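Local structure of agmatine ureohydrolase (Thermoplasma volcanium GSS1, 3PZL) at residues 208-213 with 251-256. The protein probably hydrolyses agmatine to putrescine and urea, as a member of the arginase family that binds two manganese ions per subunit. Sequence-based numbering, arbitrary orientation.
Sequences NGIDKY and DTDVRR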
# COMPACT_ATOMS: atom_id res chain seq x y z
N ASN B 208 -15.51 24.20 -24.11
CA ASN B 208 -16.38 24.09 -25.27
C ASN B 208 -17.09 22.76 -25.39
O ASN B 208 -17.80 22.50 -26.36
CB ASN B 208 -15.58 24.35 -26.54
CG ASN B 208 -15.00 25.76 -26.58
OD1 ASN B 208 -15.59 26.72 -26.09
ND2 ASN B 208 -13.83 25.89 -27.17
N GLY B 209 -16.91 21.88 -24.42
CA GLY B 209 -17.40 20.52 -24.56
C GLY B 209 -16.52 19.72 -25.51
O GLY B 209 -15.83 20.28 -26.39
N ILE B 210 -16.54 18.40 -25.35
CA ILE B 210 -15.74 17.49 -26.17
C ILE B 210 -16.35 17.35 -27.55
O ILE B 210 -15.61 17.27 -28.55
CB ILE B 210 -15.53 16.11 -25.46
CG1 ILE B 210 -14.67 15.14 -26.30
CG2 ILE B 210 -16.86 15.46 -25.10
CD1 ILE B 210 -13.20 15.54 -26.48
N ASP B 211 -17.68 17.32 -27.62
CA ASP B 211 -18.40 17.16 -28.90
C ASP B 211 -17.90 18.06 -30.04
O ASP B 211 -17.66 17.58 -31.15
CB ASP B 211 -19.90 17.33 -28.72
CG ASP B 211 -20.58 16.03 -28.32
OD1 ASP B 211 -19.98 14.95 -28.46
OD2 ASP B 211 -21.74 16.09 -27.87
N LYS B 212 -17.72 19.36 -29.76
CA LYS B 212 -17.17 20.28 -30.76
C LYS B 212 -15.99 19.64 -31.48
O LYS B 212 -16.06 19.42 -32.67
CB LYS B 212 -16.73 21.59 -30.09
CG LYS B 212 -15.88 22.53 -30.93
CD LYS B 212 -15.71 23.85 -30.21
CE LYS B 212 -15.36 25.01 -31.17
NZ LYS B 212 -13.91 25.00 -31.51
N TYR B 213 -14.94 19.30 -30.74
CA TYR B 213 -13.72 18.70 -31.28
C TYR B 213 -13.92 17.32 -31.90
O TYR B 213 -13.23 16.95 -32.84
CB TYR B 213 -12.63 18.70 -30.20
CG TYR B 213 -12.49 20.09 -29.62
CD1 TYR B 213 -11.80 21.10 -30.31
CD2 TYR B 213 -13.08 20.42 -28.39
CE1 TYR B 213 -11.70 22.36 -29.80
CE2 TYR B 213 -12.98 21.66 -27.87
CZ TYR B 213 -12.29 22.63 -28.58
OH TYR B 213 -12.19 23.89 -28.08
N ASP B 251 -13.40 11.00 -17.52
CA ASP B 251 -13.44 9.64 -18.06
C ASP B 251 -14.54 9.53 -19.12
O ASP B 251 -14.32 8.97 -20.19
CB ASP B 251 -13.62 8.61 -16.93
CG ASP B 251 -14.90 8.83 -16.14
OD1 ASP B 251 -15.57 9.89 -16.35
OD2 ASP B 251 -15.24 7.93 -15.30
N THR B 252 -15.69 10.12 -18.83
CA THR B 252 -16.75 10.28 -19.83
C THR B 252 -16.35 11.01 -21.13
O THR B 252 -16.93 10.76 -22.18
CB THR B 252 -17.92 11.02 -19.21
OG1 THR B 252 -17.41 12.13 -18.43
CG2 THR B 252 -18.64 10.04 -18.28
N ASP B 253 -15.39 11.93 -21.07
CA ASP B 253 -14.99 12.64 -22.29
C ASP B 253 -14.34 11.67 -23.27
O ASP B 253 -14.54 11.79 -24.47
CB ASP B 253 -14.04 13.83 -22.02
CG ASP B 253 -14.74 15.05 -21.37
OD1 ASP B 253 -15.94 15.37 -21.66
OD2 ASP B 253 -14.05 15.72 -20.55
N VAL B 254 -13.58 10.70 -22.76
CA VAL B 254 -12.86 9.80 -23.61
C VAL B 254 -13.83 8.79 -24.15
O VAL B 254 -13.66 8.29 -25.26
CB VAL B 254 -11.69 9.14 -22.88
CG1 VAL B 254 -11.03 8.09 -23.73
CG2 VAL B 254 -10.65 10.18 -22.51
N ARG B 255 -14.88 8.52 -23.37
CA ARG B 255 -15.85 7.50 -23.75
C ARG B 255 -16.63 8.03 -24.91
O ARG B 255 -16.87 7.32 -25.88
CB ARG B 255 -16.77 7.16 -22.57
CG ARG B 255 -17.95 6.22 -22.89
CD ARG B 255 -18.91 6.16 -21.70
NE ARG B 255 -20.09 5.30 -21.90
CZ ARG B 255 -21.31 5.76 -22.20
NH1 ARG B 255 -21.46 7.06 -22.38
NH2 ARG B 255 -22.36 4.95 -22.35
N ARG B 256 -17.01 9.30 -24.83
CA ARG B 256 -17.77 9.95 -25.88
C ARG B 256 -16.94 10.01 -27.14
O ARG B 256 -17.44 9.80 -28.22
CB ARG B 256 -18.22 11.34 -25.40
CG ARG B 256 -19.06 12.12 -26.39
CD ARG B 256 -20.43 11.52 -26.62
NE ARG B 256 -21.14 12.25 -27.66
CZ ARG B 256 -22.34 11.93 -28.12
NH1 ARG B 256 -22.97 10.86 -27.65
NH2 ARG B 256 -22.90 12.66 -29.08
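Arg-256 presents the NE edge of its guanidinium to Asp-211, whose carboxylate lies 57° from the plane of that group. Arg-256 NE donates to the syn lone pair of Asp-211 OD1 at 3.0 Å, nearly straight and almost in the guanidinium plane, whereas Asp-211 OD2 stays 3.8 Å from Arg-256 NH2; the salt bridge thus rests on a single bond rather than a bidentate pair. A bend in the arginine chain at chi2 (68°) carries NE to the aspartate, and Arg-256 CG passes 3.6 Å from Asp-211 OD1. NH1 pairs with Glu-259, one turn further along, so the long arginine, with donors on NE and both terminal nitrogens, serves two acids; an alanine here would probably leave Asp-211 without its close cationic mate and Glu-259 without this salt bridge. Segments 208-213 and 251-256, on helices 202-220 and 251-261, run nearly parallel, their local axes 17° apart and 9.8 Å at closest approach, as neighbours packed beside the parallel sheet of the alpha/beta arginase fold. Between them Ile-210, branched and buried, points toward the partner helix: its CG2 methyl meets Asp-253 OD1 at 3.6 Å, while CG1 approaches the Asp-253 backbone O. The other carboxylate oxygen, OD2, accepts a hydrogen bond from the backbone N of Ala-250, just before helix 251-261, which helps to fix the group's turn, and Val-205 packs against both Ile-210 and Asp-253.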